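Local coordinates for ammonium transporter (Kuenenia stuttgartiensis, PDB 6EU6), which probably serves as the ammonium-sensing, Amt-family membrane part of a sensor histidine kinase, signalling ammonium across the membrane, at residues T128-I131 and V132-Y136; G174-F177 and A178-A181; F368-S371 and F372-M376; C381-V385 and K386-V390. All coordinates share one frame; numbering follows the deposited sequence.

Contact 1 (T128-I131 and V132-Y136); sequences TAFI and VAIIY
Val-132 N donates a hydrogen bond to Thr-128 O at 3.1 Å, and the CG2 methyl of Val-132 rests against the same carbonyl oxygen while meeting CG2 of Ile-131. Ala-133 N continues the pattern to Ala-129 O. Ile-134 N reaches Phe-130 O at 3.0 Å, and its side chain folds back on the Phe-130 ring: CB sits above one face, displaced toward the rim, while CD1 presses on Phe-130 CE1 at 3.3 Å, a tight fit. At Ile-135 the alpha-helical register breaks, because its N stays 3.5 Å from Ile-131 O at a poor angle. This is the wider pi-type turn in helix 121-144, one of the long helices of the ammonium transporter fold. With CG1 turned beside the backbone N (chi1 -60°), Ile-135 brings CD1 to Phe-130 CE2 at 3.6 Å, the two side chains crossing at about a right angle. Without the ring, as with an alanine at Phe-130, the CD1 methyls of Ile-134 and Ile-135 would probably lose their shared support and Phe-378 its stacking partner. Tyr-136 N takes Ile-131 O instead, at 2.8 Å and in the carbonyl plane, and the Tyr-136 side chain packs on Phe-103 and Ala-107 of helix 93-114.

Contact 2 (G174-F177 and A178-A181); sequences GGWF and AMAA
Trp-176 and Met-179, one turn apart on helix 167-185, make the main side-chain contact in a buried and otherwise regular alpha-helical stretch. Backbone hydrogen bonds form the framework. Ala-178 N, Met-179 N, Ala-180 N and Ala-181 N donate in turn to the carbonyl oxygens of Gly-174, Gly-175, Trp-176 and Phe-177; the bond from Ala-180 N to Trp-176 O, 3.0 Å long, is nearly straight at 170°.

The sulfur-aromatic interaction is a Met-aromatic contact. Met-179 runs out from the helix with CG anti to its backbone N (chi1 178°), and the extended chain carries SD to 3.9 Å from Trp-176 CE3 and 5.0 Å from the centroid of the six-membered ring, which it approaches obliquely. The bend at the last torsion sets the direction of CE, 4.1 Å from Trp-176 CE3.

Methyl groups lie close to carbonyl oxygens of the preceding turn: Ala-178 CB sits 3.3 Å from Gly-175 O, and Ala-181 CB 3.6 Å from Phe-177 O. The Phe-177 side chain packs against Ser-371 of helix 353-385 and Leu-111 of helix 93-114, whereas Trp-176 meets the Phe-368 ring edge-to-face. The small residues Gly-174, Gly-175, Ala-178, Ala-180 and Ala-181 let neighbouring helices approach, as is common in transmembrane bundles, here that of the Amt fold.

Contact 3 (F368-S371 and F372-M376); sequences FSWS and FGLGM
Phe-372 N, Leu-374 N and Gly-375 N donate hydrogen bonds to the carbonyl oxygens of Phe-368, Trp-370 and Ser-371 in helix 353-385, which has a wider pi-type turn at 368-371, and the bond from Gly-373 N to Ser-369 O (3.0 Å) is weak. The rings of Phe-368 and Phe-372 run alongside each other with planes 15° apart, but the offset leaves little ring-on-ring overlap. Over the centre of the Phe-368 ring sits instead Phe-372 CB, 4.0 Å from the centroid, in a CH-pi contact, while Phe-368 CZ approaches Phe-372 CD2 at 3.7 Å. A second CH-pi contact joins Leu-374 to Trp-370: CD1 stands 3.5 Å from the centroid of the six-membered ring, close to its normal. Trp-370 reaches this position with CG anti to the backbone N (chi1 177°), which lays the indole alongside the next turn. Its NE1 bonds to Ile-135 O of helix 121-144, and Ser-371 OG to Ile-173 O. The side chains within this stretch thus meet through dispersion and CH-pi attraction, and the directional polar bonds of Trp-370 and Ser-371 are spent on neighbouring helices.

Contact 4 (C381-V385 and K386-V390); sequences CLKKV and KRLRV. With LMT (dodecyl-beta-D-maltoside), chain E.
At the C-terminal end of helix 353-385, where the chain passes into the loop before helix 392-397, Leu-382 O receives two bonds: Val-385 N and Lys-386 N both donate to it at 2.9 Å, the latter nearly along the C=O axis. Beyond this turn the loop folds back on the helix. Lys-386 O takes a CA-H...O contact from Lys-383 CA (3.3 Å), and Leu-388, its CG turned beside the backbone N (chi1 -59°), meets Leu-382 CD2 with its CD2 at 3.9 Å and Lys-383 CB with its CG. Met-184 and Val-185 of helix 167-185 also touch this leucine. Shortening Leu-388 to an alanine is likely to open a gap between Leu-382, Lys-383 and Met-184 and hold the loop less firmly to the helix. The extended Lys-383 chain runs beside Arg-387 and points the same way, putting CE 3.4 Å above one face of the guanidinium. NZ and Arg-387 NH1 nevertheless stay 4.7 Å apart, which probably limits the repulsion of their like charges; NH1 is buried here without a hydrogen-bond partner. Farther along, Arg-389 O accepts a hydrogen bond from O6B of the dodecyl maltoside at 2.6 Å, and Lys-386 CE lies against its C6'. The guanidinium of Arg-389 forms a salt bridge with Glu-395 and bonds to Val-185 O and Pro-187 O. A helix terminus followed by a basic loop beside a detergent sugar headgroup is consistent with the edge of a transmembrane bundle at the membrane surface.

Overall arrangement
Contacts 1, 2 and 3 lie on three mutually packed helices. Ile-135 CD1 of contact 1 meets Phe-177 CD1 of contact 2 at 3.4 Å, and the centres of contacts 2 and 3 are only about 8 Å apart, with Met-179 CE wedged against Phe-372 and Phe-368. Besides the indole bond between them, contacts 1 and 3 meet where Ile-135 CG2 packs 3.6 Å from Ser-371 OG. Contact 4 continues the helix of contact 3, but its centre is about 18 Å away and it touches none of the others. Detergents border the group: the nonyl maltoside lies about 4 Å from the side chain of Phe-368, and the dodecyl maltoside bound at contact 4 about 6 Å from the side chain of Ala-129.

Contact 1 (T128-I131 and V132-Y136)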
loop_
_atom_site.group_PDB
_atom_site.type_symbol
_atom_site.label_atom_id
_atom_site.label_comp_id
_atom_site.label_asym_id
_atom_site.label_seq_id
_atom_site.Cartn_x
_atom_site.Cartn_y
_atom_site.Cartn_z
ATOM N N THR A 128 -25.535 1.236 4.167
ATOM C CA THR A 128 -24.657 1.671 3.138
ATOM C C THR A 128 -25.380 2.204 1.947
ATOM O O THR A 128 -25.073 3.262 1.411
ATOM C CB THR A 128 -23.731 0.496 2.640
ATOM O OG1 THR A 128 -23.016 -0.059 3.756
ATOM C CG2 THR A 128 -22.739 1.011 1.563
ATOM N N ALA A 129 -26.372 1.478 1.497
ATOM C CA ALA A 129 -27.080 1.928 0.314
ATOM C C ALA A 129 -27.767 3.252 0.576
ATOM O O ALA A 129 -27.759 4.167 -0.284
ATOM C CB ALA A 129 -28.123 0.863 -0.057
ATOM N N PHE A 130 -28.343 3.378 1.780
ATOM C CA PHE A 130 -29.095 4.593 2.118
ATOM C C PHE A 130 -28.206 5.836 2.245
ATOM O O PHE A 130 -28.514 6.908 1.701
ATOM C CB PHE A 130 -29.976 4.362 3.321
ATOM C CG PHE A 130 -30.897 5.530 3.645
ATOM C CD1 PHE A 130 -32.086 5.751 2.915
ATOM C CD2 PHE A 130 -30.631 6.394 4.725
ATOM C CE1 PHE A 130 -32.918 6.824 3.234
ATOM C CE2 PHE A 130 -31.485 7.461 5.006
ATOM C CZ PHE A 130 -32.620 7.660 4.265
ATOM N N ILE A 131 -27.064 5.707 2.917
ATOM C CA ILE A 131 -26.188 6.839 3.060
ATOM C C ILE A 131 -25.645 7.292 1.725
ATOM O O ILE A 131 -25.568 8.507 1.476
ATOM C CB ILE A 131 -25.127 6.658 4.166
ATOM C CG1 ILE A 131 -24.452 8.038 4.453
ATOM C CG2 ILE A 131 -24.079 5.637 3.754
ATOM C CD1 ILE A 131 -23.388 8.015 5.508
ATOM N N VAL A 132 -25.340 6.341 0.824
ATOM C CA VAL A 132 -24.734 6.675 -0.414
ATOM C C VAL A 132 -25.724 7.262 -1.473
ATOM O O VAL A 132 -25.322 8.064 -2.338
ATOM C CB VAL A 132 -23.959 5.482 -0.996
ATOM C CG1 VAL A 132 -23.307 5.870 -2.317
ATOM C CG2 VAL A 132 -22.780 5.069 -0.050
ATOM N N ALA A 133 -26.986 6.818 -1.398
ATOM C CA ALA A 133 -28.074 7.227 -2.322
ATOM C C ALA A 133 -28.737 8.534 -1.918
ATOM O O ALA A 133 -29.125 9.257 -2.793
ATOM C CB ALA A 133 -29.144 6.110 -2.434
ATOM N N ILE A 134 -28.783 8.844 -0.622
ATOM C CA ILE A 134 -29.585 9.951 -0.042
ATOM C C ILE A 134 -28.801 10.921 0.832
ATOM O O ILE A 134 -28.536 12.065 0.435
ATOM C CB ILE A 134 -30.818 9.379 0.708
ATOM C CG1 ILE A 134 -31.765 8.810 -0.374
ATOM C CG2 ILE A 134 -31.583 10.491 1.427
ATOM C CD1 ILE A 134 -32.509 7.656 0.083
ATOM N N ILE A 135 -28.397 10.462 1.990
ATOM C CA ILE A 135 -27.794 11.368 3.001
ATOM C C ILE A 135 -26.553 12.041 2.451
ATOM O O ILE A 135 -26.461 13.288 2.412
ATOM C CB ILE A 135 -27.495 10.639 4.333
ATOM C CG1 ILE A 135 -28.793 10.075 4.924
ATOM C CG2 ILE A 135 -26.766 11.526 5.316
ATOM C CD1 ILE A 135 -28.567 9.292 6.185
ATOM N N TYR A 136 -25.578 11.216 2.014
ATOM C CA TYR A 136 -24.268 11.795 1.608
ATOM C C TYR A 136 -24.340 12.701 0.375
ATOM O O TYR A 136 -23.824 13.845 0.395
ATOM C CB TYR A 136 -23.216 10.650 1.445
ATOM C CG TYR A 136 -21.945 11.118 0.902
ATOM C CD1 TYR A 136 -21.048 11.784 1.700
ATOM C CD2 TYR A 136 -21.666 10.983 -0.455
ATOM C CE1 TYR A 136 -19.878 12.286 1.176
ATOM C CE2 TYR A 136 -20.491 11.503 -1.022
ATOM C CZ TYR A 136 -19.572 12.138 -0.184
ATOM O OH TYR A 136 -18.363 12.617 -0.694
#

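Contact 2 (G174-F177 and A178-A181)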
loop_
_atom_site.group_PDB
_atom_site.type_symbol
_atom_site.label_atom_id
_atom_site.label_comp_id
_atom_site.label_asym_id
_atom_site.label_seq_id
_atom_site.Cartn_x
_atom_site.Cartn_y
_atom_site.Cartn_z
ATOM N N GLY A 174 -20.776 10.802 7.711
ATOM C CA GLY A 174 -20.691 9.388 7.998
ATOM C C GLY A 174 -20.724 9.060 9.482
ATOM O O GLY A 174 -21.344 8.069 9.871
ATOM N N GLY A 175 -20.092 9.906 10.316
ATOM C CA GLY A 175 -19.987 9.650 11.741
ATOM C C GLY A 175 -21.371 9.799 12.448
ATOM O O GLY A 175 -21.682 9.011 13.325
ATOM N N TRP A 176 -22.174 10.796 12.061
ATOM C CA TRP A 176 -23.520 10.992 12.645
ATOM C C TRP A 176 -24.506 9.902 12.202
ATOM O O TRP A 176 -25.354 9.438 12.986
ATOM C CB TRP A 176 -24.071 12.409 12.317
ATOM C CG TRP A 176 -23.214 13.533 12.798
ATOM C CD1 TRP A 176 -22.942 14.687 12.121
ATOM C CD2 TRP A 176 -22.465 13.614 14.018
ATOM N NE1 TRP A 176 -22.092 15.459 12.834
ATOM C CE2 TRP A 176 -21.812 14.867 14.016
ATOM C CE3 TRP A 176 -22.348 12.809 15.153
ATOM C CZ2 TRP A 176 -20.996 15.280 15.039
ATOM C CZ3 TRP A 176 -21.552 13.243 16.186
ATOM C CH2 TRP A 176 -20.878 14.452 16.110
ATOM N N PHE A 177 -24.364 9.427 10.968
ATOM C CA PHE A 177 -25.107 8.267 10.527
ATOM C C PHE A 177 -24.739 7.036 11.334
ATOM O O PHE A 177 -25.616 6.311 11.807
ATOM C CB PHE A 177 -24.855 8.034 9.045
ATOM C CG PHE A 177 -25.749 6.989 8.432
ATOM C CD1 PHE A 177 -27.129 7.171 8.358
ATOM C CD2 PHE A 177 -25.208 5.790 7.936
ATOM C CE1 PHE A 177 -27.959 6.178 7.811
ATOM C CE2 PHE A 177 -26.027 4.832 7.359
ATOM C CZ PHE A 177 -27.415 5.016 7.322
ATOM N N ALA A 178 -23.441 6.831 11.545
ATOM C CA ALA A 178 -22.971 5.771 12.375
ATOM C C ALA A 178 -23.561 5.968 13.791
ATOM O O ALA A 178 -23.888 4.999 14.451
ATOM C CB ALA A 178 -21.440 5.787 12.463
ATOM N N MET A 179 -23.592 7.207 14.290
ATOM C CA MET A 179 -24.047 7.394 15.657
ATOM C C MET A 179 -25.541 6.979 15.825
ATOM O O MET A 179 -25.893 6.323 16.820
ATOM C CB MET A 179 -23.910 8.841 16.098
ATOM C CG MET A 179 -24.430 9.053 17.501
ATOM S SD MET A 179 -24.012 10.728 18.025
ATOM C CE MET A 179 -25.457 11.588 17.596
ATOM N N ALA A 180 -26.381 7.362 14.863
ATOM C CA ALA A 180 -27.740 6.876 14.863
ATOM C C ALA A 180 -27.818 5.380 14.819
ATOM O O ALA A 180 -28.640 4.735 15.501
ATOM C CB ALA A 180 -28.516 7.464 13.686
ATOM N N ALA A 181 -27.026 4.791 13.935
ATOM C CA ALA A 181 -27.037 3.332 13.849
ATOM C C ALA A 181 -26.592 2.662 15.197
ATOM O O ALA A 181 -27.230 1.691 15.659
ATOM C CB ALA A 181 -26.171 2.876 12.672
#

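Contact 3 (F368-S371 and F372-M376)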
loop_
_atom_site.group_PDB
_atom_site.type_symbol
_atom_site.label_atom_id
_atom_site.label_comp_id
_atom_site.label_asym_id
_atom_site.label_seq_id
_atom_site.Cartn_x
_atom_site.Cartn_y
_atom_site.Cartn_z
ATOM N N PHE A 368 -25.355 17.520 11.097
ATOM C CA PHE A 368 -25.858 16.707 12.190
ATOM C C PHE A 368 -27.310 16.460 12.022
ATOM O O PHE A 368 -27.759 15.333 12.113
ATOM C CB PHE A 368 -25.518 17.338 13.574
ATOM C CG PHE A 368 -25.990 16.532 14.715
ATOM C CD1 PHE A 368 -25.202 15.534 15.245
ATOM C CD2 PHE A 368 -27.281 16.707 15.225
ATOM C CE1 PHE A 368 -25.639 14.733 16.281
ATOM C CE2 PHE A 368 -27.718 15.905 16.273
ATOM C CZ PHE A 368 -26.904 14.923 16.810
ATOM N N SER A 369 -28.095 17.509 11.834
ATOM C CA SER A 369 -29.557 17.322 11.827
ATOM C C SER A 369 -29.990 16.423 10.695
ATOM O O SER A 369 -30.913 15.593 10.859
ATOM C CB SER A 369 -30.290 18.681 11.691
ATOM O OG SER A 369 -29.906 19.554 12.765
ATOM N N TRP A 370 -29.396 16.645 9.517
ATOM C CA TRP A 370 -29.709 15.837 8.360
ATOM C C TRP A 370 -29.295 14.345 8.534
ATOM O O TRP A 370 -30.108 13.454 8.349
ATOM C CB TRP A 370 -29.007 16.470 7.168
ATOM C CG TRP A 370 -29.136 15.744 5.794
ATOM C CD1 TRP A 370 -28.099 15.110 5.079
ATOM C CD2 TRP A 370 -30.277 15.687 4.957
ATOM N NE1 TRP A 370 -28.584 14.640 3.867
ATOM C CE2 TRP A 370 -29.918 14.951 3.783
ATOM C CE3 TRP A 370 -31.606 16.102 5.105
ATOM C CZ2 TRP A 370 -30.829 14.715 2.742
ATOM C CZ3 TRP A 370 -32.509 15.861 4.048
ATOM C CH2 TRP A 370 -32.113 15.166 2.893
ATOM N N SER A 371 -28.011 14.089 8.857
ATOM C CA SER A 371 -27.486 12.747 8.884
ATOM C C SER A 371 -27.888 11.981 10.133
ATOM O O SER A 371 -28.375 10.854 10.033
ATOM C CB SER A 371 -25.926 12.738 8.621
ATOM O OG SER A 371 -25.469 11.405 8.677
ATOM N N PHE A 372 -27.784 12.575 11.321
ATOM C CA PHE A 372 -28.319 11.888 12.496
ATOM C C PHE A 372 -29.849 11.751 12.383
ATOM O O PHE A 372 -30.393 10.712 12.661
ATOM C CB PHE A 372 -27.941 12.647 13.734
ATOM C CG PHE A 372 -28.327 11.959 14.974
ATOM C CD1 PHE A 372 -27.601 10.851 15.426
ATOM C CD2 PHE A 372 -29.431 12.412 15.715
ATOM C CE1 PHE A 372 -28.004 10.152 16.541
ATOM C CE2 PHE A 372 -29.826 11.724 16.846
ATOM C CZ PHE A 372 -29.095 10.612 17.276
ATOM N N GLY A 373 -30.567 12.809 12.029
ATOM C CA GLY A 373 -32.024 12.699 11.983
ATOM C C GLY A 373 -32.573 11.729 10.946
ATOM O O GLY A 373 -33.423 10.887 11.240
ATOM N N LEU A 374 -32.096 11.814 9.720
ATOM C CA LEU A 374 -32.481 10.787 8.748
ATOM C C LEU A 374 -31.991 9.379 9.080
ATOM O O LEU A 374 -32.629 8.377 8.737
ATOM C CB LEU A 374 -32.011 11.117 7.363
ATOM C CG LEU A 374 -32.860 12.096 6.581
ATOM C CD1 LEU A 374 -32.237 12.370 5.201
ATOM C CD2 LEU A 374 -34.278 11.521 6.406
ATOM N N GLY A 375 -30.854 9.298 9.736
ATOM C CA GLY A 375 -30.344 8.014 10.133
ATOM C C GLY A 375 -31.205 7.417 11.196
ATOM O O GLY A 375 -31.534 6.195 11.118
ATOM N N MET A 376 -31.603 8.240 12.183
ATOM C CA MET A 376 -32.599 7.741 13.179
ATOM C C MET A 376 -33.900 7.231 12.518
ATOM O O MET A 376 -34.361 6.119 12.815
ATOM C CB MET A 376 -32.926 8.778 14.255
ATOM C CG MET A 376 -31.797 9.026 15.249
ATOM S SD MET A 376 -31.255 7.598 16.247
ATOM C CE MET A 376 -32.732 7.423 17.250
#

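Contact 4 (C381-V385 and K386-V390)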
loop_
_atom_site.group_PDB
_atom_site.type_symbol
_atom_site.label_atom_id
_atom_site.label_comp_id
_atom_site.label_asym_id
_atom_site.label_seq_id
_atom_site.Cartn_x
_atom_site.Cartn_y
_atom_site.Cartn_z
ATOM N N CYS A 381 -37.362 2.879 10.830
ATOM C CA CYS A 381 -38.192 2.214 9.828
ATOM C C CYS A 381 -37.672 0.863 9.518
ATOM O O CYS A 381 -38.457 -0.064 9.436
ATOM C CB CYS A 381 -38.337 2.995 8.537
ATOM S SG CYS A 381 -39.082 4.599 8.860
ATOM N N LEU A 382 -36.355 0.700 9.381
ATOM C CA LEU A 382 -35.827 -0.663 9.178
ATOM C C LEU A 382 -36.178 -1.636 10.331
ATOM O O LEU A 382 -36.436 -2.808 10.120
ATOM C CB LEU A 382 -34.303 -0.617 8.945
ATOM C CG LEU A 382 -33.589 -1.905 8.594
ATOM C CD1 LEU A 382 -34.168 -2.467 7.297
ATOM C CD2 LEU A 382 -32.068 -1.741 8.431
ATOM N N LYS A 383 -36.080 -1.169 11.550
ATOM C CA LYS A 383 -36.231 -2.019 12.681
ATOM C C LYS A 383 -37.677 -2.596 12.629
ATOM O O LYS A 383 -37.917 -3.709 13.043
ATOM C CB LYS A 383 -35.991 -1.219 13.949
ATOM C CG LYS A 383 -36.104 -2.023 15.220
ATOM C CD LYS A 383 -35.804 -1.194 16.445
ATOM C CE LYS A 383 -35.980 -1.986 17.726
ATOM N NZ LYS A 383 -36.060 -1.023 18.866
ATOM N N LYS A 384 -38.605 -1.844 12.067
ATOM C CA LYS A 384 -39.980 -2.274 11.984
ATOM C C LYS A 384 -40.136 -3.473 11.096
ATOM O O LYS A 384 -41.095 -4.199 11.252
ATOM C CB LYS A 384 -40.931 -1.133 11.566
ATOM C CG LYS A 384 -41.203 -0.200 12.737
ATOM C CD LYS A 384 -41.787 1.162 12.381
ATOM C CE LYS A 384 -41.889 1.989 13.659
ATOM N NZ LYS A 384 -42.393 3.363 13.436
ATOM N N VAL A 385 -39.222 -3.711 10.173
ATOM C CA VAL A 385 -39.319 -4.891 9.325
ATOM C C VAL A 385 -38.177 -5.927 9.445
ATOM O O VAL A 385 -38.287 -7.024 8.891
ATOM C CB VAL A 385 -39.500 -4.504 7.862
ATOM C CG1 VAL A 385 -40.653 -3.502 7.742
ATOM C CG2 VAL A 385 -38.231 -3.965 7.246
ATOM N N LYS A 386 -37.085 -5.586 10.129
ATOM C CA LYS A 386 -35.975 -6.516 10.332
ATOM C C LYS A 386 -35.250 -6.057 11.572
ATOM O O LYS A 386 -34.845 -4.877 11.637
ATOM C CB LYS A 386 -35.034 -6.548 9.144
ATOM C CG LYS A 386 -33.992 -7.671 9.202
ATOM C CD LYS A 386 -34.493 -8.951 8.529
ATOM C CE LYS A 386 -34.302 -10.207 9.378
ATOM N NZ LYS A 386 -35.145 -10.251 10.620
ATOM N N ARG A 387 -35.125 -6.950 12.552
ATOM C CA ARG A 387 -34.378 -6.661 13.775
ATOM C C ARG A 387 -32.900 -6.264 13.417
ATOM O O ARG A 387 -32.289 -6.779 12.489
ATOM C CB ARG A 387 -34.446 -7.799 14.803
ATOM C CG ARG A 387 -35.626 -7.706 15.797
ATOM C CD ARG A 387 -35.818 -6.362 16.534
ATOM N NE ARG A 387 -34.749 -6.033 17.509
ATOM C CZ ARG A 387 -33.825 -5.058 17.396
ATOM N NH1 ARG A 387 -33.795 -4.245 16.385
ATOM N NH2 ARG A 387 -32.938 -4.870 18.335
ATOM N N LEU A 388 -32.400 -5.288 14.154
ATOM C CA LEU A 388 -31.143 -4.639 13.836
ATOM C C LEU A 388 -30.013 -5.434 14.423
ATOM O O LEU A 388 -28.880 -5.334 13.890
ATOM C CB LEU A 388 -31.113 -3.175 14.358
ATOM C CG LEU A 388 -32.185 -2.240 13.843
ATOM C CD1 LEU A 388 -32.017 -0.853 14.417
ATOM C CD2 LEU A 388 -32.281 -2.255 12.307
ATOM N N ARG A 389 -30.261 -6.105 15.561
ATOM C CA ARG A 389 -29.219 -6.901 16.188
ATOM C C ARG A 389 -29.315 -8.370 15.905
ATOM O O ARG A 389 -30.380 -8.896 15.590
ATOM C CB ARG A 389 -29.208 -6.854 17.675
ATOM C CG ARG A 389 -29.421 -5.592 18.320
ATOM C CD ARG A 389 -29.585 -5.847 19.799
ATOM N NE ARG A 389 -28.397 -6.355 20.492
ATOM C CZ ARG A 389 -27.530 -5.646 21.214
ATOM N NH1 ARG A 389 -27.588 -4.312 21.312
ATOM N NH2 ARG A 389 -26.575 -6.274 21.847
ATOM N N VAL A 390 -28.199 -9.048 16.095
ATOM C CA VAL A 390 -28.192 -10.500 16.131
ATOM C C VAL A 390 -28.671 -10.968 17.522
ATOM O O VAL A 390 -28.765 -10.173 18.476
ATOM C CB VAL A 390 -26.809 -11.109 15.786
ATOM C CG1 VAL A 390 -26.301 -10.591 14.479
ATOM C CG2 VAL A 390 -25.757 -10.878 16.910
HETATM C C1B LMT E . -29.126 -11.642 12.008
HETATM C C2B LMT E . -28.995 -12.899 12.929
HETATM C C3B LMT E . -30.357 -13.555 13.117
HETATM C C4B LMT E . -31.228 -12.495 13.726
HETATM C C5B LMT E . -31.414 -11.328 12.792
HETATM C C6B LMT E . -32.416 -10.348 13.424
HETATM O O1B LMT E . -29.573 -12.037 10.717
HETATM O O2B LMT E . -28.139 -13.901 12.365
HETATM O O3B LMT E . -30.378 -14.676 14.011
HETATM O "O4'" LMT E . -32.507 -13.052 14.054
HETATM O O5B LMT E . -30.114 -10.739 12.506
HETATM O O6B LMT E . -32.411 -10.349 14.897
HETATM C "C1'" LMT E . -28.470 -12.197 6.762
HETATM C "C2'" LMT E . -27.487 -12.517 7.822
HETATM C "C3'" LMT E . -28.128 -12.796 9.104
HETATM C "C4'" LMT E . -28.862 -11.618 9.561
HETATM C "C5'" LMT E . -29.800 -11.145 8.424
HETATM C "C6'" LMT E . -30.454 -9.833 8.801
HETATM O "O1'" LMT E . -27.796 -11.980 5.542
HETATM O "O2'" LMT E . -26.817 -13.704 7.502
HETATM O "O3'" LMT E . -27.189 -13.093 10.120
HETATM O "O5'" LMT E . -29.141 -11.018 7.172
HETATM O "O6'" LMT E . -29.560 -8.823 9.310
HETATM C C1 LMT E . -28.710 -11.677 4.454
HETATM C C2 LMT E . -27.951 -11.647 3.119
HETATM C C3 LMT E . -28.778 -11.123 1.949
HETATM C C4 LMT E . -27.994 -11.111 0.614
HETATM C C5 LMT E . -27.688 -9.703 0.088
HETATM C C6 LMT E . -27.874 -9.448 -1.406
HETATM C C7 LMT E . -27.113 -8.172 -1.818
HETATM C C8 LMT E . -27.948 -7.122 -2.543
HETATM C C9 LMT E . -27.171 -5.836 -2.935
HETATM C C10 LMT E . -27.908 -4.944 -3.999
HETATM C C11 LMT E . -27.860 -3.385 -3.842
HETATM C C12 LMT E . -27.066 -2.565 -4.879
#